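PDB 1O59: allantoicase from Saccharomyces cerevisiae, which catalyses the hydrolysis of allantoate to (S)-ureidoglycolate and urea, a step that lets yeast use purines as a secondary nitrogen source. Local coordinates for residues 36-41 with 96-101; 102-107 with 173-178; 110-115 with 188-193; 126-131 with 144-149. One frame throughout, in Å; residues are numbered along the deposited sequence.

Interaction 1: 36-41 with 96-101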
loop_
_atom_site.group_PDB
_atom_site.type_symbol
_atom_site.label_atom_id
_atom_site.label_comp_id
_atom_site.label_asym_id
_atom_site.label_seq_id
_atom_site.Cartn_x
_atom_site.Cartn_y
_atom_site.Cartn_z
ATOM N N ASP A 36 -1.120 0.896 -2.663
ATOM C CA ASP A 36 -2.232 1.752 -2.205
ATOM C C ASP A 36 -1.707 3.121 -1.756
ATOM O O ASP A 36 -1.263 3.323 -0.595
ATOM C CB ASP A 36 -3.017 1.062 -1.097
ATOM C CG ASP A 36 -4.117 1.927 -0.517
ATOM O OD1 ASP A 36 -4.578 2.860 -1.231
ATOM O OD2 ASP A 36 -4.578 1.725 0.648
ATOM N N VAL A 37 -1.770 4.069 -2.691
ATOM C CA VAL A 37 -1.138 5.356 -2.504
ATOM C C VAL A 37 -1.953 6.286 -1.602
ATOM O O VAL A 37 -1.464 7.360 -1.253
ATOM C CB VAL A 37 -0.864 6.057 -3.853
ATOM C CG1 VAL A 37 0.141 5.260 -4.696
ATOM C CG2 VAL A 37 -2.186 6.296 -4.625
ATOM N N ILE A 38 -3.192 5.892 -1.266
ATOM C CA ILE A 38 -4.042 6.658 -0.345
ATOM C C ILE A 38 -4.175 6.047 1.046
ATOM O O ILE A 38 -4.830 6.645 1.909
ATOM C CB ILE A 38 -5.454 6.904 -0.913
ATOM C CG1 ILE A 38 -6.223 5.586 -1.078
ATOM C CG2 ILE A 38 -5.342 7.653 -2.219
ATOM C CD1 ILE A 38 -7.597 5.732 -1.683
ATOM N N GLY A 39 -3.579 4.872 1.257
ATOM C CA GLY A 39 -3.581 4.236 2.577
ATOM C C GLY A 39 -2.944 5.145 3.615
ATOM O O GLY A 39 -1.916 5.756 3.338
ATOM N N SER A 40 -3.563 5.220 4.798
ATOM C CA SER A 40 -3.028 5.982 5.927
ATOM C C SER A 40 -1.652 5.515 6.397
ATOM O O SER A 40 -0.888 6.290 6.980
ATOM C CB SER A 40 -3.983 5.900 7.098
ATOM O OG SER A 40 -4.071 4.580 7.564
ATOM N N LYS A 41 -1.355 4.246 6.152
ATOM C CA LYS A 41 -0.095 3.638 6.579
ATOM C C LYS A 41 1.120 4.091 5.783
ATOM O O LYS A 41 2.239 3.833 6.234
ATOM C CB LYS A 41 -0.167 2.114 6.559
ATOM C CG LYS A 41 -0.155 1.466 5.177
ATOM C CD LYS A 41 -0.290 -0.048 5.367
ATOM C CE LYS A 41 -0.069 -0.839 4.118
ATOM N NZ LYS A 41 -0.262 -2.292 4.449
ATOM N N VAL A 96 -15.321 12.606 -1.054
ATOM C CA VAL A 96 -14.196 12.739 -0.135
ATOM C C VAL A 96 -12.947 12.982 -0.959
ATOM O O VAL A 96 -12.729 12.339 -2.005
ATOM C CB VAL A 96 -14.046 11.485 0.798
ATOM C CG1 VAL A 96 -14.125 10.205 0.020
ATOM C CG2 VAL A 96 -12.758 11.527 1.561
ATOM N N ILE A 97 -12.151 13.928 -0.484
ATOM C CA ILE A 97 -10.893 14.236 -1.086
ATOM C C ILE A 97 -9.747 13.672 -0.226
ATOM O O ILE A 97 -9.724 13.828 1.005
ATOM C CB ILE A 97 -10.756 15.753 -1.282
ATOM C CG1 ILE A 97 -11.762 16.254 -2.324
ATOM C CG2 ILE A 97 -9.363 16.086 -1.770
ATOM C CD1 ILE A 97 -12.013 17.751 -2.281
ATOM N N ILE A 98 -8.785 13.030 -0.891
ATOM C CA ILE A 98 -7.678 12.361 -0.192
ATOM C C ILE A 98 -6.352 12.673 -0.846
ATOM O O ILE A 98 -6.181 12.481 -2.061
ATOM C CB ILE A 98 -7.859 10.836 -0.165
ATOM C CG1 ILE A 98 -9.222 10.443 0.417
ATOM C CG2 ILE A 98 -6.796 10.203 0.718
ATOM C CD1 ILE A 98 -9.703 9.091 -0.037
ATOM N N LYS A 99 -5.420 13.151 -0.028
ATOM C CA LYS A 99 -4.089 13.397 -0.463
ATOM C C LYS A 99 -3.304 12.102 -0.317
ATOM O O LYS A 99 -3.398 11.425 0.709
ATOM C CB LYS A 99 -3.469 14.493 0.371
ATOM C CG LYS A 99 -2.171 14.968 -0.197
ATOM C CD LYS A 99 -1.662 16.222 0.451
ATOM C CE LYS A 99 -0.262 16.548 -0.156
ATOM N NZ LYS A 99 0.507 17.582 0.625
HETATM N N MSE A 100 -2.545 11.737 -1.347
HETATM C CA MSE A 100 -1.704 10.540 -1.263
HETATM C C MSE A 100 -0.589 10.741 -0.245
HETATM O O MSE A 100 -0.175 11.865 0.051
HETATM C CB MSE A 100 -1.016 10.230 -2.602
HETATM C CG MSE A 100 -1.942 9.988 -3.753
HETATM SE SE MSE A 100 -0.959 9.845 -5.414
HETATM C CE MSE A 100 -2.379 9.858 -6.456
ATOM N N GLY A 101 -0.063 9.618 0.237
ATOM C CA GLY A 101 1.069 9.655 1.142
ATOM C C GLY A 101 2.361 9.707 0.372
ATOM O O GLY A 101 3.361 10.129 0.882
#
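A buried apolar contact, pinned by one backbone hydrogen bond, sets Val37 and Ile38 in the loop after strand 35-36 against Ile98 near the end of strand 94-99 and Met100 just beyond it. Met100, present as selenomethionine, lies side by side with Val37 and points the same way. Its CG and SE both approach Val37 CG2, the CG-CG2 distance being 3.8 Å. With Val37 CG1 anti to the carbonyl carbon (chi1 -64°), CG2 falls between the backbone N and the carbonyl carbon and is the methyl that meets Met100. The carbonyl of the same residue serves as acceptor: Gly101 N donates to Val37 O at 3.0 Å, nearly along the C=O axis, with an N-H...O angle of 157°. Asp36 to Gly39 form a type I beta turn, whose closing bond from Gly39 N to Asp36 O is weak at 3.3 Å. The turn follows strand 35-36, which pairs with strand 186-196 of the curled sheet, and sets its two central residues against the five-stranded sheet of the first allantoicase repeat. Ile38 and Ile98 cross at about a right angle, Ile98 CG2 lying 3.9 Å from Ile38 CB. Ile38 also packs on Phe190 and Leu192 of strand 186-196 and on Ile177 of strand 176-182. Asp36 OD1 accepts from Leu192 N and, weakly, from Ile38 N, which ties the start of the turn to that strand.

Interaction 2: 102-107 with 173-178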
loop_
_atom_site.group_PDB
_atom_site.type_symbol
_atom_site.label_atom_id
_atom_site.label_comp_id
_atom_site.label_asym_id
_atom_site.label_seq_id
_atom_site.Cartn_x
_atom_site.Cartn_y
_atom_site.Cartn_z
ATOM N N VAL A 102 2.339 9.246 -0.870
ATOM C CA VAL A 102 3.465 9.438 -1.793
ATOM C C VAL A 102 3.316 10.779 -2.515
ATOM O O VAL A 102 2.250 11.376 -2.523
ATOM C CB VAL A 102 3.535 8.306 -2.816
ATOM C CG1 VAL A 102 3.744 7.003 -2.084
ATOM C CG2 VAL A 102 2.264 8.257 -3.687
ATOM N N ALA A 103 4.395 11.234 -3.124
ATOM C CA ALA A 103 4.435 12.538 -3.788
ATOM C C ALA A 103 3.547 12.657 -5.046
ATOM O O ALA A 103 3.061 13.762 -5.350
ATOM C CB ALA A 103 5.869 12.856 -4.154
ATOM N N ALA A 104 3.391 11.543 -5.777
ATOM C CA ALA A 104 2.659 11.483 -7.022
ATOM C C ALA A 104 2.616 10.038 -7.546
ATOM O O ALA A 104 3.476 9.216 -7.233
ATOM C CB ALA A 104 3.300 12.385 -8.049
ATOM N N ALA A 105 1.616 9.723 -8.351
ATOM C CA ALA A 105 1.501 8.398 -8.938
ATOM C C ALA A 105 0.624 8.366 -10.203
ATOM O O ALA A 105 -0.275 9.196 -10.385
ATOM C CB ALA A 105 0.944 7.429 -7.891
ATOM N N HIS A 106 0.901 7.383 -11.054
ATOM C CA HIS A 106 0.018 6.981 -12.156
ATOM C C HIS A 106 -0.948 5.877 -11.655
ATOM O O HIS A 106 -0.505 4.909 -11.045
ATOM C CB HIS A 106 0.860 6.443 -13.310
ATOM C CG HIS A 106 1.745 7.462 -13.964
ATOM N ND1 HIS A 106 3.057 7.657 -13.594
ATOM C CD2 HIS A 106 1.522 8.308 -14.995
ATOM C CE1 HIS A 106 3.601 8.588 -14.361
ATOM N NE2 HIS A 106 2.687 9.001 -15.217
ATOM N N ILE A 107 -2.255 6.009 -11.897
ATOM C CA ILE A 107 -3.257 5.070 -11.315
ATOM C C ILE A 107 -3.596 3.891 -12.209
ATOM O O ILE A 107 -3.775 4.051 -13.406
ATOM C CB ILE A 107 -4.556 5.821 -10.938
ATOM C CG1 ILE A 107 -4.240 7.014 -10.045
ATOM C CG2 ILE A 107 -5.533 4.896 -10.238
ATOM C CD1 ILE A 107 -3.442 6.629 -8.742
ATOM N N ARG A 173 0.356 11.885 -14.086
ATOM C CA ARG A 173 0.516 11.537 -12.683
ATOM C C ARG A 173 -0.328 12.462 -11.859
ATOM O O ARG A 173 -0.668 13.549 -12.306
ATOM C CB ARG A 173 1.979 11.556 -12.229
ATOM C CG ARG A 173 2.632 12.920 -12.096
ATOM C CD ARG A 173 4.150 12.807 -12.039
ATOM N NE ARG A 173 4.894 14.060 -11.961
ATOM C CZ ARG A 173 5.085 14.886 -12.981
ATOM N NH1 ARG A 173 4.556 14.635 -14.182
ATOM N NH2 ARG A 173 5.800 15.995 -12.805
ATOM N N PHE A 174 -0.674 12.004 -10.657
ATOM C CA PHE A 174 -1.584 12.710 -9.752
ATOM C C PHE A 174 -1.092 12.654 -8.301
ATOM O O PHE A 174 -0.251 11.821 -7.965
ATOM C CB PHE A 174 -2.982 12.090 -9.843
ATOM C CG PHE A 174 -3.563 12.112 -11.226
ATOM C CD1 PHE A 174 -4.079 13.277 -11.745
ATOM C CD2 PHE A 174 -3.561 10.981 -12.028
ATOM C CE1 PHE A 174 -4.602 13.315 -13.010
ATOM C CE2 PHE A 174 -4.096 11.035 -13.309
ATOM C CZ PHE A 174 -4.618 12.197 -13.778
ATOM N N THR A 175 -1.652 13.542 -7.471
ATOM C CA THR A 175 -1.282 13.721 -6.053
ATOM C C THR A 175 -2.454 13.588 -5.080
ATOM O O THR A 175 -2.242 13.369 -3.893
ATOM C CB THR A 175 -0.725 15.137 -5.822
ATOM O OG1 THR A 175 -1.724 16.089 -6.199
ATOM C CG2 THR A 175 0.489 15.479 -6.709
ATOM N N HIS A 176 -3.668 13.798 -5.581
ATOM C CA HIS A 176 -4.904 13.829 -4.806
ATOM C C HIS A 176 -5.998 13.012 -5.527
ATOM O O HIS A 176 -6.062 13.002 -6.743
ATOM C CB HIS A 176 -5.423 15.261 -4.696
ATOM C CG HIS A 176 -4.628 16.140 -3.785
ATOM N ND1 HIS A 176 -3.394 16.646 -4.129
ATOM C CD2 HIS A 176 -4.915 16.638 -2.558
ATOM C CE1 HIS A 176 -2.946 17.402 -3.145
ATOM N NE2 HIS A 176 -3.851 17.416 -2.180
ATOM N N ILE A 177 -6.872 12.381 -4.745
ATOM C CA ILE A 177 -7.961 11.556 -5.255
ATOM C C ILE A 177 -9.284 12.071 -4.724
ATOM O O ILE A 177 -9.369 12.479 -3.572
ATOM C CB ILE A 177 -7.744 10.062 -4.804
ATOM C CG1 ILE A 177 -6.419 9.515 -5.393
ATOM C CG2 ILE A 177 -8.962 9.179 -5.166
ATOM C CD1 ILE A 177 -6.314 9.638 -6.869
ATOM N N LYS A 178 -10.296 12.046 -5.586
ATOM C CA LYS A 178 -11.683 12.339 -5.214
ATOM C C LYS A 178 -12.534 11.103 -5.448
ATOM O O LYS A 178 -12.636 10.578 -6.568
ATOM C CB LYS A 178 -12.273 13.509 -6.023
ATOM C CG LYS A 178 -13.453 14.199 -5.324
ATOM C CD LYS A 178 -14.421 14.907 -6.251
ATOM C CE LYS A 178 -13.777 15.987 -7.055
ATOM N NZ LYS A 178 -14.740 16.767 -7.850
HETATM O O HOH W 1 0.788 14.107 -2.401
#
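Ala105 and Phe174 exchange two backbone hydrogen bonds, which satisfy the N-H and C=O that each turns to the other. Ala105 N donates to Phe174 O at 2.8 Å, in the carbonyl plane, and Phe174 N returns a bond to Ala105 O, tilted 33° from the plane of that carbonyl. Each acceptor also takes a CA-H...O contact, Phe174 O from Ala104 CA and Ala105 O from Arg173 CA. This single antiparallel bridge joins the start of strand 105-113 to the residues just before strand 176-182, and so links the two sheets of the repeat at one end. Beyond it, Thr175 and His176 form a classic beta bulge facing Leu130. Thr175 has backbone bonds with Leu130 and Met100; its OG1 is held by His176 ND1 at 2.7 Å, lying in the plane of that ring, and also bonds Leu130 O and Asp132 N. Arg173 CB sits over one face of the His106 imidazole, 4.0 Å from the ring centroid. An alanine in place of His106 would probably leave Arg173 CB without its CH-pi partner and open a gap beside Leu169. Arg173 CG, between its backbone N and carbonyl carbon (chi1 72°), touches the Ala104 methyl, as does CD, 4.1 Å from that CB.

Interaction 3: 110-115 with 188-193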
loop_
_atom_site.group_PDB
_atom_site.type_symbol
_atom_site.label_atom_id
_atom_site.label_comp_id
_atom_site.label_asym_id
_atom_site.label_seq_id
_atom_site.Cartn_x
_atom_site.Cartn_y
_atom_site.Cartn_z
ATOM N N GLY A 110 -7.984 -0.201 -8.128
ATOM C CA GLY A 110 -8.371 0.028 -6.742
ATOM C C GLY A 110 -9.317 -0.991 -6.168
ATOM O O GLY A 110 -9.659 -1.984 -6.812
ATOM N N GLU A 111 -9.706 -0.744 -4.926
ATOM C CA GLU A 111 -10.724 -1.526 -4.232
ATOM C C GLU A 111 -11.755 -0.628 -3.546
ATOM O O GLU A 111 -11.406 0.339 -2.821
ATOM C CB GLU A 111 -10.123 -2.462 -3.161
ATOM C CG GLU A 111 -11.220 -3.190 -2.344
ATOM C CD GLU A 111 -10.715 -4.128 -1.230
ATOM O OE1 GLU A 111 -9.511 -4.498 -1.210
ATOM O OE2 GLU A 111 -11.547 -4.512 -0.367
ATOM N N ILE A 112 -13.009 -0.995 -3.738
ATOM C CA ILE A 112 -14.104 -0.461 -2.954
ATOM C C ILE A 112 -14.757 -1.611 -2.190
ATOM O O ILE A 112 -15.274 -2.570 -2.790
ATOM C CB ILE A 112 -15.125 0.265 -3.869
ATOM C CG1 ILE A 112 -14.539 1.608 -4.392
ATOM C CG2 ILE A 112 -16.472 0.481 -3.160
ATOM C CD1 ILE A 112 -14.479 2.713 -3.338
ATOM N N ASP A 113 -14.683 -1.511 -0.859
ATOM C CA ASP A 113 -15.316 -2.472 0.050
ATOM C C ASP A 113 -16.542 -1.850 0.763
ATOM O O ASP A 113 -16.414 -0.932 1.591
ATOM C CB ASP A 113 -14.275 -2.960 1.078
ATOM C CG ASP A 113 -14.728 -4.218 1.874
ATOM O OD1 ASP A 113 -15.893 -4.729 1.708
ATOM O OD2 ASP A 113 -13.948 -4.752 2.706
ATOM N N THR A 114 -17.722 -2.358 0.456
ATOM C CA THR A 114 -18.955 -1.931 1.125
ATOM C C THR A 114 -19.303 -2.813 2.322
ATOM O O THR A 114 -20.452 -2.865 2.721
ATOM C CB THR A 114 -20.150 -1.940 0.116
ATOM O OG1 THR A 114 -20.263 -3.216 -0.522
ATOM C CG2 THR A 114 -19.918 -0.988 -1.040
ATOM N N ALA A 115 -18.320 -3.506 2.893
ATOM C CA ALA A 115 -18.530 -4.422 4.035
ATOM C C ALA A 115 -19.491 -3.928 5.104
ATOM O O ALA A 115 -19.330 -2.824 5.659
ATOM C CB ALA A 115 -17.197 -4.767 4.690
ATOM N N ALA A 188 -17.029 0.968 3.436
ATOM C CA ALA A 188 -16.107 0.541 4.483
ATOM C C ALA A 188 -14.665 0.959 4.159
ATOM O O ALA A 188 -14.042 1.695 4.947
ATOM C CB ALA A 188 -16.217 -0.975 4.689
ATOM N N ARG A 189 -14.160 0.535 2.995
ATOM C CA ARG A 189 -12.770 0.805 2.615
ATOM C C ARG A 189 -12.609 1.261 1.204
ATOM O O ARG A 189 -13.347 0.809 0.299
ATOM C CB ARG A 189 -11.874 -0.422 2.797
ATOM C CG ARG A 189 -11.616 -0.823 4.256
ATOM C CD ARG A 189 -10.882 0.210 5.074
ATOM N NE ARG A 189 -10.639 -0.286 6.444
ATOM C CZ ARG A 189 -11.513 -0.226 7.447
ATOM N NH1 ARG A 189 -12.694 0.360 7.311
ATOM N NH2 ARG A 189 -11.173 -0.715 8.622
ATOM N N PHE A 190 -11.606 2.115 1.001
ATOM C CA PHE A 190 -11.213 2.543 -0.359
ATOM C C PHE A 190 -9.704 2.472 -0.554
ATOM O O PHE A 190 -8.962 3.213 0.083
ATOM C CB PHE A 190 -11.731 3.956 -0.630
ATOM C CG PHE A 190 -11.309 4.552 -1.967
ATOM C CD1 PHE A 190 -11.245 3.770 -3.145
ATOM C CD2 PHE A 190 -11.023 5.918 -2.057
ATOM C CE1 PHE A 190 -10.873 4.336 -4.367
ATOM C CE2 PHE A 190 -10.682 6.490 -3.281
ATOM C CZ PHE A 190 -10.605 5.695 -4.436
ATOM N N ARG A 191 -9.261 1.555 -1.410
ATOM C CA ARG A 191 -7.852 1.438 -1.787
ATOM C C ARG A 191 -7.670 1.952 -3.212
ATOM O O ARG A 191 -8.446 1.611 -4.076
ATOM C CB ARG A 191 -7.423 -0.038 -1.773
ATOM C CG ARG A 191 -7.836 -0.859 -0.562
ATOM C CD ARG A 191 -7.468 -0.231 0.758
ATOM N NE ARG A 191 -7.697 -1.085 1.938
ATOM C CZ ARG A 191 -7.625 -0.625 3.194
ATOM N NH1 ARG A 191 -7.398 0.669 3.410
ATOM N NH2 ARG A 191 -7.804 -1.438 4.232
ATOM N N LEU A 192 -6.646 2.745 -3.476
ATOM C CA LEU A 192 -6.351 3.130 -4.854
ATOM C C LEU A 192 -4.888 2.817 -5.231
ATOM O O LEU A 192 -3.939 3.353 -4.635
ATOM C CB LEU A 192 -6.696 4.609 -5.119
ATOM C CG LEU A 192 -6.779 4.919 -6.620
ATOM C CD1 LEU A 192 -8.064 4.375 -7.287
ATOM C CD2 LEU A 192 -6.660 6.388 -6.844
ATOM N N TYR A 193 -4.722 1.931 -6.218
ATOM C CA TYR A 193 -3.389 1.454 -6.593
ATOM C C TYR A 193 -2.733 2.293 -7.675
ATOM O O TYR A 193 -3.318 2.488 -8.763
ATOM C CB TYR A 193 -3.410 -0.057 -6.972
ATOM C CG TYR A 193 -3.926 -0.868 -5.811
ATOM C CD1 TYR A 193 -3.169 -0.972 -4.645
ATOM C CD2 TYR A 193 -5.188 -1.466 -5.841
ATOM C CE1 TYR A 193 -3.633 -1.673 -3.542
ATOM C CE2 TYR A 193 -5.660 -2.164 -4.746
ATOM C CZ TYR A 193 -4.865 -2.261 -3.592
ATOM O OH TYR A 193 -5.286 -2.915 -2.473
HETATM O O HOH W 2 -7.307 -4.590 -2.970
HETATM O O HOH W 3 -8.083 -4.154 0.897
#
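Asp113 O is gripped by two backbone donors of the facing strand, Ala188 N at 2.7 Å and Arg189 N at 3.0 Å. The Arg189 bond falls on a lone pair in the carbonyl plane, whereas Ala188 N approaches closer to the direction of the C=O bond itself. Both residues thus face Asp113, a classic beta bulge where strand 110-113 ends and 189-193 begins. Asp113 OD1, met from above its carboxylate plane, accepts from Ala115 N and makes an Asx turn. Asp113 with Arg189, and farther along Glu111 with Arg191, are antiparallel hydrogen-bonded pairs, with Ile112 and Phe190 the non-hydrogen-bonded pair between them, in the curled sheet of the first allantoicase repeat. Ile112 CD1 packs 3.4 Å from Phe190 CD1, while Glu111 O lies at the ring edge. Phe190 CG is anti to the backbone N (chi1 176°), on the sheet face where Ile177, Leu179 and Ile38 also meet it. An alanine at Phe190 would probably leave a gap beside Ile112 CD1 and Ile177. On the face carrying Glu111 and Arg191 the two side chains run alongside, Glu111 CB 3.8 Å from Arg191 CG. Two waters donate to Glu111 OE1; one also bonds Tyr193 OH, the other accepts from Arg191 NE at 3.3 Å. Glu111 OE2 pairs with Arg160, and Arg191 NH1 donates to Gln62 O.

Interaction 4: 126-131 with 144-149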
loop_
_atom_site.group_PDB
_atom_site.type_symbol
_atom_site.label_atom_id
_atom_site.label_comp_id
_atom_site.label_asym_id
_atom_site.label_seq_id
_atom_site.Cartn_x
_atom_site.Cartn_y
_atom_site.Cartn_z
ATOM N N SER A 126 -17.673 6.823 -8.580
ATOM C CA SER A 126 -16.691 7.199 -9.593
ATOM C C SER A 126 -15.466 7.798 -8.863
ATOM O O SER A 126 -15.540 8.165 -7.676
ATOM C CB SER A 126 -17.284 8.115 -10.693
ATOM O OG SER A 126 -17.545 9.443 -10.265
ATOM N N ILE A 127 -14.336 7.822 -9.577
ATOM C CA ILE A 127 -13.103 8.380 -9.059
ATOM C C ILE A 127 -12.477 9.374 -10.024
ATOM O O ILE A 127 -12.375 9.137 -11.232
ATOM C CB ILE A 127 -12.108 7.270 -8.718
ATOM C CG1 ILE A 127 -12.787 6.178 -7.869
ATOM C CG2 ILE A 127 -10.912 7.847 -7.932
ATOM C CD1 ILE A 127 -11.969 4.880 -7.753
ATOM N N GLU A 128 -12.071 10.505 -9.445
ATOM C CA GLU A 128 -11.332 11.569 -10.134
ATOM C C GLU A 128 -10.019 11.792 -9.417
ATOM O O GLU A 128 -9.832 11.349 -8.265
ATOM C CB GLU A 128 -12.128 12.853 -10.125
ATOM C CG GLU A 128 -13.575 12.679 -10.581
ATOM C CD GLU A 128 -14.329 13.992 -10.763
ATOM O OE1 GLU A 128 -13.879 15.039 -10.271
ATOM O OE2 GLU A 128 -15.410 13.977 -11.391
ATOM N N ALA A 129 -9.093 12.447 -10.115
ATOM C CA ALA A 129 -7.781 12.754 -9.548
ATOM C C ALA A 129 -7.291 14.106 -10.001
ATOM O O ALA A 129 -7.743 14.646 -10.994
ATOM C CB ALA A 129 -6.768 11.677 -9.913
ATOM N N LEU A 130 -6.374 14.668 -9.233
ATOM C CA LEU A 130 -5.631 15.828 -9.699
ATOM C C LEU A 130 -4.156 15.861 -9.276
ATOM O O LEU A 130 -3.703 15.143 -8.376
ATOM C CB LEU A 130 -6.362 17.137 -9.335
ATOM C CG LEU A 130 -6.435 17.788 -7.940
ATOM C CD1 LEU A 130 -5.064 18.259 -7.375
ATOM C CD2 LEU A 130 -7.393 18.983 -8.047
ATOM N N TYR A 131 -3.433 16.724 -9.965
ATOM C CA TYR A 131 -2.034 16.953 -9.740
ATOM C C TYR A 131 -1.831 18.357 -9.169
ATOM O O TYR A 131 -2.077 19.356 -9.848
ATOM C CB TYR A 131 -1.260 16.835 -11.050
ATOM C CG TYR A 131 0.201 16.974 -10.821
ATOM C CD1 TYR A 131 0.910 15.934 -10.258
ATOM C CD2 TYR A 131 0.878 18.149 -11.126
ATOM C CE1 TYR A 131 2.254 16.037 -10.006
ATOM C CE2 TYR A 131 2.240 18.263 -10.885
ATOM C CZ TYR A 131 2.915 17.192 -10.315
ATOM O OH TYR A 131 4.258 17.224 -10.057
ATOM N N SER A 144 -10.712 23.055 -10.865
ATOM C CA SER A 144 -10.784 22.771 -12.269
ATOM C C SER A 144 -9.861 21.660 -12.696
ATOM O O SER A 144 -9.976 21.154 -13.802
ATOM C CB SER A 144 -10.477 24.026 -13.058
ATOM O OG SER A 144 -9.238 24.589 -12.668
ATOM N N ARG A 145 -8.944 21.261 -11.824
ATOM C CA ARG A 145 -7.939 20.268 -12.199
ATOM C C ARG A 145 -8.386 18.842 -11.982
ATOM O O ARG A 145 -7.656 17.919 -12.338
ATOM C CB ARG A 145 -6.638 20.513 -11.447
ATOM C CG ARG A 145 -5.989 21.838 -11.810
ATOM C CD ARG A 145 -4.867 22.271 -10.887
ATOM N NE ARG A 145 -5.340 22.406 -9.511
ATOM C CZ ARG A 145 -4.550 22.481 -8.464
ATOM N NH1 ARG A 145 -3.235 22.451 -8.608
ATOM N NH2 ARG A 145 -5.078 22.581 -7.257
ATOM N N TRP A 146 -9.568 18.650 -11.397
ATOM C CA TRP A 146 -10.129 17.305 -11.270
ATOM C C TRP A 146 -10.394 16.632 -12.629
ATOM O O TRP A 146 -11.051 17.185 -13.512
ATOM C CB TRP A 146 -11.406 17.303 -10.431
ATOM C CG TRP A 146 -11.175 17.547 -8.986
ATOM C CD1 TRP A 146 -11.603 18.625 -8.242
ATOM C CD2 TRP A 146 -10.446 16.707 -8.084
ATOM N NE1 TRP A 146 -11.197 18.484 -6.937
ATOM C CE2 TRP A 146 -10.487 17.319 -6.811
ATOM C CE3 TRP A 146 -9.764 15.493 -8.219
ATOM C CZ2 TRP A 146 -9.862 16.757 -5.690
ATOM C CZ3 TRP A 146 -9.158 14.938 -7.107
ATOM C CH2 TRP A 146 -9.206 15.570 -5.860
ATOM N N VAL A 147 -9.892 15.410 -12.741
ATOM C CA VAL A 147 -9.969 14.609 -13.941
ATOM C C VAL A 147 -10.497 13.247 -13.564
ATOM O O VAL A 147 -9.917 12.579 -12.730
ATOM C CB VAL A 147 -8.559 14.416 -14.556
ATOM C CG1 VAL A 147 -8.583 13.435 -15.705
ATOM C CG2 VAL A 147 -8.024 15.733 -15.065
ATOM N N GLU A 148 -11.577 12.821 -14.200
ATOM C CA GLU A 148 -12.100 11.469 -13.979
ATOM C C GLU A 148 -11.156 10.364 -14.484
ATOM O O GLU A 148 -10.696 10.360 -15.618
ATOM C CB GLU A 148 -13.464 11.306 -14.643
ATOM C CG GLU A 148 -14.119 9.990 -14.295
ATOM C CD GLU A 148 -15.381 9.754 -15.090
ATOM O OE1 GLU A 148 -16.455 10.013 -14.531
ATOM O OE2 GLU A 148 -15.292 9.292 -16.254
ATOM N N ILE A 149 -10.888 9.409 -13.620
ATOM C CA ILE A 149 -9.993 8.312 -13.969
ATOM C C ILE A 149 -10.666 6.941 -13.817
ATOM O O ILE A 149 -10.222 5.960 -14.433
ATOM C CB ILE A 149 -8.697 8.393 -13.142
ATOM C CG1 ILE A 149 -8.993 8.408 -11.662
ATOM C CG2 ILE A 149 -7.896 9.627 -13.526
ATOM C CD1 ILE A 149 -7.798 8.078 -10.859
HETATM O O HOH W 4 -16.148 11.326 -11.935
HETATM O O HOH W 5 -4.570 17.910 -12.704
#
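Leu130 CD2 sits over one face of the Trp146 indole, 3.8 Å from the centroid of the five-membered ring and 14° off its normal, a CH-pi contact. Ala129 N lies at the ring edge, in plane, and Lys178 of the adjoining strand adds a cation-pi contact. Leu130 CD1 covers the centre of one face of the Arg145 guanidinium, which forms salt bridges with Asp143 and Asp132. Leu130 places CG between its backbone N and carbonyl carbon (chi1 75°), and its two methyls divide between these flat groups. Trp146 NE1 donates to Val140 O, which helps fix the rotation of the indole. Glu128 OE1 approaches Trp146 CB to 3.4 Å and is salt-bridged to Lys178; OE2 pairs with Lys180. One water donates to both Glu128 OE2 and Glu148 OE1, like charges 5.2 Å apart, and accepts from Ser126 OG. Buried Ala129 CB meets Ile149 CD1 at 3.9 Å. The backbones are joined by Ile149 N to Ile127 O, 2.8 Å, and by a reciprocal pair between Ala129 and Val147. Strand 147-154 is one of the two outermost within this chain, making this an edge pair of a two-sheet antiparallel beta sandwich, consistent with the galactose-binding-like jelly-roll fold of this clan.

All four contacts belong to the first half of the chain, where two antiparallel sheets pack face to face. Interactions 1, 2 and 4 reach the five-stranded sheet: Ile98 O probably accepts from Ile177 N at 2.8 Å, and Thr175 N probably donates to Leu130 O at 2.8 Å, so strand 176-182 lies between the strands of interactions 1 and 4. Interaction 3 belongs to the curled sheet, and its Leu192 CD2 meets Ile177 CD1 of interaction 2 at 3.3 Å. Phe190 CE1 likewise touches Ile127 CD1 of interaction 4 at 3.6 Å, although the centres of these contacts are about 17 Å apart. Val37 N probably donates to Leu192 O, joining interactions 1 and 3.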